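Local coordinates for protein endoglucanase A (Clostridium cellulolyticum, PDB 1EDG) that hydrolyses internal beta-1,4-glucosidic bonds of cellulose, as a family 5 glycoside hydrolase endoglucanase whose catalytic domain is a TIM barrel, at residues A226-A231 with V251-A255; M1-I7 with P365-G370. One frame throughout, in Å; residues are numbered along the deposited sequence.

Contact 1 of 2, residues A226-A231 with V251-A255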
loop_
_atom_site.group_PDB
_atom_site.type_symbol
_atom_site.label_atom_id
_atom_site.label_comp_id
_atom_site.label_asym_id
_atom_site.label_seq_id
_atom_site.Cartn_x
_atom_site.Cartn_y
_atom_site.Cartn_z
ATOM N N ALA A 226 9.326 3.560 -0.095
ATOM C CA ALA A 226 8.127 3.770 0.719
ATOM C C ALA A 226 8.408 3.576 2.213
ATOM O O ALA A 226 7.511 3.221 2.981
ATOM C CB ALA A 226 6.986 2.848 0.265
ATOM N N SER A 227 9.650 3.790 2.638
ATOM C CA SER A 227 9.981 3.630 4.053
ATOM C C SER A 227 9.589 4.878 4.850
ATOM O O SER A 227 9.398 5.963 4.284
ATOM C CB SER A 227 11.473 3.334 4.239
ATOM O OG SER A 227 12.269 4.438 3.857
ATOM N N PRO A 228 9.387 4.728 6.168
ATOM C CA PRO A 228 9.023 5.889 6.984
ATOM C C PRO A 228 10.121 6.954 6.872
ATOM O O PRO A 228 9.824 8.139 6.700
ATOM C CB PRO A 228 8.951 5.298 8.392
ATOM C CG PRO A 228 8.481 3.899 8.140
ATOM C CD PRO A 228 9.331 3.486 6.960
ATOM N N ASP A 229 11.381 6.519 6.910
ATOM C CA ASP A 229 12.517 7.435 6.795
ATOM C C ASP A 229 12.578 8.103 5.426
ATOM O O ASP A 229 13.036 9.238 5.308
ATOM C CB ASP A 229 13.835 6.716 7.085
ATOM C CG ASP A 229 14.031 6.423 8.565
ATOM O OD1 ASP A 229 13.467 7.152 9.409
ATOM O OD2 ASP A 229 14.759 5.464 8.889
ATOM N N GLY A 230 12.122 7.402 4.393
ATOM C CA GLY A 230 12.112 7.977 3.063
ATOM C C GLY A 230 11.148 9.149 2.976
ATOM O O GLY A 230 11.328 10.058 2.165
ATOM N N ALA A 231 10.119 9.135 3.816
ATOM C CA ALA A 231 9.128 10.201 3.813
ATOM C C ALA A 231 9.411 11.306 4.832
ATOM O O ALA A 231 8.979 12.445 4.648
ATOM C CB ALA A 231 7.733 9.617 4.045
ATOM N N VAL A 251 0.690 10.979 1.936
ATOM C CA VAL A 251 2.001 10.344 2.022
ATOM C C VAL A 251 1.794 8.834 2.187
ATOM O O VAL A 251 0.969 8.396 2.999
ATOM C CB VAL A 251 2.806 10.871 3.235
ATOM C CG1 VAL A 251 4.183 10.232 3.281
ATOM C CG2 VAL A 251 2.909 12.387 3.171
ATOM N N SER A 252 2.559 8.048 1.438
ATOM C CA SER A 252 2.469 6.598 1.491
ATOM C C SER A 252 3.687 5.980 2.170
ATOM O O SER A 252 4.825 6.319 1.835
ATOM C CB SER A 252 2.357 6.051 0.065
ATOM O OG SER A 252 2.429 4.634 0.052
ATOM N N VAL A 253 3.461 5.111 3.152
ATOM C CA VAL A 253 4.560 4.426 3.824
ATOM C C VAL A 253 4.207 2.955 3.988
ATOM O O VAL A 253 3.025 2.596 4.062
ATOM C CB VAL A 253 4.910 5.006 5.234
ATOM C CG1 VAL A 253 5.179 6.509 5.159
ATOM C CG2 VAL A 253 3.826 4.699 6.229
ATOM N N HIS A 254 5.223 2.101 3.977
ATOM C CA HIS A 254 5.037 0.664 4.168
ATOM C C HIS A 254 5.901 0.372 5.375
ATOM O O HIS A 254 7.026 0.868 5.461
ATOM C CB HIS A 254 5.515 -0.141 2.951
ATOM C CG HIS A 254 4.684 0.070 1.720
ATOM N ND1 HIS A 254 5.025 -0.452 0.493
ATOM C CD2 HIS A 254 3.527 0.749 1.529
ATOM C CE1 HIS A 254 4.119 -0.106 -0.405
ATOM N NE2 HIS A 254 3.199 0.622 0.197
ATOM N N ALA A 255 5.392 -0.399 6.328
ATOM C CA ALA A 255 6.189 -0.660 7.511
ATOM C C ALA A 255 5.948 -1.991 8.191
ATOM O O ALA A 255 5.079 -2.114 9.051
ATOM C CB ALA A 255 6.014 0.477 8.507
HETATM O O HOH W 1 7.631 6.764 2.072
#
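Ala-226 meets His-254 twice, once through its backbone oxygen and once through its methyl group, and this pair forms one tight part of the contact. His-254 N donates to Ala-226 O at 2.7 Å, with an angle of 158° at the hydrogen. The same oxygen receives a CA-H...O approach from Val-253 CA at 3.3 Å. Ala-226 CB sits over one face of the imidazole as a CH-pi contact, 4.0 Å from the ring centroid and only 16° off its normal, displaced toward the rim so that ND1 and CG are its nearest ring atoms. A chi1 of -67° places CG of His-254 beside its own backbone N, bringing the ring under that methyl. ND1 is hydrogen-bonded outside the segments, to Glu-170, which also touches Ala-226. A second close point lies at Ala-231, whose CB reaches Val-251 CG1 at 3.7 Å.

Elsewhere the fit is looser: Pro-228 CG and Ala-255 CB are 4.2 Å apart. Beside the Ala-226 bond, a water donates to both Ser-227 O and Ser-252 O, 2.9 Å from each, and bridges two carbonyls that do not touch directly. On the partly exposed flank, Ser-227 N-caps the short helix, its OG accepting from Gly-230 N at 3.0 Å. The strand-to-loop bonding belongs to a beta-alpha-beta unit of the (beta/alpha)8 barrel, in the C-terminal half of strand 249-254, and the tie to Glu-170, in an Asn-Glu-Pro sequence, is consistent with the family 5 active-site cleft.

Contact 2 of 2, residues M1-I7 with P365-G370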
loop_
_atom_site.group_PDB
_atom_site.type_symbol
_atom_site.label_atom_id
_atom_site.label_comp_id
_atom_site.label_asym_id
_atom_site.label_seq_id
_atom_site.Cartn_x
_atom_site.Cartn_y
_atom_site.Cartn_z
ATOM N N MET A 1 -11.009 -23.862 16.961
ATOM C CA MET A 1 -12.236 -23.067 17.224
ATOM C C MET A 1 -11.791 -21.634 17.394
ATOM O O MET A 1 -10.659 -21.378 17.814
ATOM C CB MET A 1 -12.911 -23.492 18.533
ATOM C CG MET A 1 -13.322 -24.939 18.636
ATOM S SD MET A 1 -14.075 -25.260 20.249
ATOM C CE MET A 1 -12.659 -25.109 21.349
ATOM N N TYR A 2 -12.703 -20.715 17.108
ATOM C CA TYR A 2 -12.461 -19.291 17.252
ATOM C C TYR A 2 -12.226 -18.987 18.739
ATOM O O TYR A 2 -13.006 -19.407 19.598
ATOM C CB TYR A 2 -13.686 -18.535 16.743
ATOM C CG TYR A 2 -13.554 -17.042 16.800
ATOM C CD1 TYR A 2 -12.898 -16.342 15.791
ATOM C CD2 TYR A 2 -14.085 -16.322 17.866
ATOM C CE1 TYR A 2 -12.774 -14.958 15.843
ATOM C CE2 TYR A 2 -13.969 -14.944 17.930
ATOM C CZ TYR A 2 -13.312 -14.268 16.919
ATOM O OH TYR A 2 -13.191 -12.907 17.001
ATOM N N ASP A 3 -11.149 -18.272 19.043
ATOM C CA ASP A 3 -10.828 -17.933 20.426
ATOM C C ASP A 3 -10.755 -16.416 20.585
ATOM O O ASP A 3 -9.699 -15.814 20.394
ATOM C CB ASP A 3 -9.493 -18.572 20.835
ATOM C CG ASP A 3 -9.171 -18.379 22.316
ATOM O OD1 ASP A 3 -9.993 -17.777 23.042
ATOM O OD2 ASP A 3 -8.094 -18.840 22.757
ATOM N N ALA A 4 -11.873 -15.815 20.978
ATOM C CA ALA A 4 -11.945 -14.370 21.159
ATOM C C ALA A 4 -11.080 -13.855 22.313
ATOM O O ALA A 4 -10.743 -12.674 22.355
ATOM C CB ALA A 4 -13.394 -13.935 21.346
ATOM N N SER A 5 -10.680 -14.736 23.224
ATOM C CA SER A 5 -9.863 -14.311 24.357
ATOM C C SER A 5 -8.439 -13.900 23.968
ATOM O O SER A 5 -7.703 -13.336 24.786
ATOM C CB SER A 5 -9.822 -15.406 25.428
ATOM O OG SER A 5 -8.954 -16.463 25.059
ATOM N N LEU A 6 -8.042 -14.184 22.730
ATOM C CA LEU A 6 -6.698 -13.837 22.275
ATOM C C LEU A 6 -6.513 -12.341 22.034
ATOM O O LEU A 6 -5.399 -11.818 22.144
ATOM C CB LEU A 6 -6.341 -14.610 21.002
ATOM C CG LEU A 6 -6.301 -16.136 21.121
ATOM C CD1 LEU A 6 -5.808 -16.744 19.805
ATOM C CD2 LEU A 6 -5.391 -16.543 22.273
ATOM N N ILE A 7 -7.604 -11.655 21.713
ATOM C CA ILE A 7 -7.572 -10.218 21.445
ATOM C C ILE A 7 -7.317 -9.418 22.728
ATOM O O ILE A 7 -8.060 -9.538 23.707
ATOM C CB ILE A 7 -8.890 -9.763 20.777
ATOM C CG1 ILE A 7 -9.100 -10.541 19.474
ATOM C CG2 ILE A 7 -8.864 -8.266 20.498
ATOM C CD1 ILE A 7 -10.445 -10.297 18.825
ATOM N N PRO A 365 -9.124 -15.557 11.666
ATOM C CA PRO A 365 -10.104 -14.524 12.006
ATOM C C PRO A 365 -9.835 -13.662 13.237
ATOM O O PRO A 365 -10.179 -12.482 13.234
ATOM C CB PRO A 365 -11.415 -15.307 12.101
ATOM C CG PRO A 365 -10.977 -16.643 12.589
ATOM C CD PRO A 365 -9.730 -16.901 11.773
ATOM N N GLU A 366 -9.206 -14.226 14.266
ATOM C CA GLU A 366 -8.914 -13.465 15.484
ATOM C C GLU A 366 -8.012 -12.266 15.188
ATOM O O GLU A 366 -8.185 -11.196 15.772
ATOM C CB GLU A 366 -8.260 -14.340 16.552
ATOM C CG GLU A 366 -9.133 -15.477 17.077
ATOM C CD GLU A 366 -8.940 -16.787 16.329
ATOM O OE1 GLU A 366 -8.435 -16.779 15.181
ATOM O OE2 GLU A 366 -9.284 -17.839 16.907
ATOM N N ILE A 367 -7.057 -12.443 14.276
ATOM C CA ILE A 367 -6.146 -11.357 13.911
ATOM C C ILE A 367 -6.938 -10.228 13.265
ATOM O O ILE A 367 -6.837 -9.073 13.679
ATOM C CB ILE A 367 -5.054 -11.825 12.911
ATOM C CG1 ILE A 367 -4.113 -12.832 13.580
ATOM C CG2 ILE A 367 -4.266 -10.619 12.384
ATOM C CD1 ILE A 367 -3.114 -13.473 12.614
ATOM N N ILE A 368 -7.776 -10.570 12.291
ATOM C CA ILE A 368 -8.545 -9.545 11.597
ATOM C C ILE A 368 -9.639 -8.893 12.464
ATOM O O ILE A 368 -9.925 -7.698 12.316
ATOM C CB ILE A 368 -9.045 -10.021 10.183
ATOM C CG1 ILE A 368 -10.555 -10.151 10.128
ATOM C CG2 ILE A 368 -8.324 -11.283 9.732
ATOM C CD1 ILE A 368 -11.200 -8.928 9.564
ATOM N N ASP A 369 -10.208 -9.646 13.403
ATOM C CA ASP A 369 -11.227 -9.079 14.291
ATOM C C ASP A 369 -10.572 -8.085 15.250
ATOM O O ASP A 369 -11.182 -7.081 15.619
ATOM C CB ASP A 369 -11.971 -10.179 15.056
ATOM C CG ASP A 369 -12.906 -10.975 14.160
ATOM O OD1 ASP A 369 -13.268 -10.467 13.077
ATOM O OD2 ASP A 369 -13.277 -12.109 14.524
ATOM N N GLY A 370 -9.327 -8.366 15.628
ATOM C CA GLY A 370 -8.577 -7.473 16.498
ATOM C C GLY A 370 -8.290 -6.170 15.763
ATOM O O GLY A 370 -8.376 -5.081 16.339
#
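Tyr-2 and Asp-3 of the N-terminal arm are held by two carboxylates on the first turns of helix 365-374, the last helix of this TIM-barrel domain. Tyr-2 OH donates to Asp-369 OD2 at 2.6 Å, approaching the anti side of the carboxylate, with ring and carboxylate planes turned well away from each other. One residue on, the backbone takes over: Asp-3 N donates to Glu-366 OE2 at 2.9 Å along a fairly straight path (165° at the hydrogen), again on the anti side.

The Glu-366 side chain is folded to make that second bond. Its bend at chi2 (92°) carries the carboxylate alongside the Tyr-2 ring, the two planes only 6° apart, with CD 4.0 Å from Tyr-2 CD1. Pro-365 closes on the edge of the same ring, its CG 3.7 Å from Tyr-2 CD1. Further along the arm, Ile-7 lays CD1 against the helix backbone, 3.9 Å from Gly-370 N.

Farther out, Lys-73 forms a salt bridge with OD1 of Asp-369, the oxygen that Tyr-2 does not use, and Leu-6 rests on Leu-316 of helix 316-332. Within the arm an Asx turn shapes the approach to its 3-10 turn: Asp-3 OD1 accepts from Ser-5 N at 3.1 Å and from Ser-5 OG at 2.6 Å, both donors arriving from the same face of the carboxylate plane.

In the fold
Contact 2 joins the N-terminal residues 1-7 to the start of the last helix, 365-374, and contact 1 (226-231 with 251-255) is nested within the loop it closes. Their centres lie 29 Å apart and their nearest atoms about 13 Å, so they do not touch. Contact 1 is buried, 10 Å from the chain centre, and links strand 249-254 of the eight-stranded parallel barrel to the short helix 228-232 that precedes it. Contact 2, 24 Å from that centre and only partly buried, lays the N-terminal arm on the final helix. One therefore belongs to the barrel itself, the other to its periphery, where the start of the chain meets its last helix.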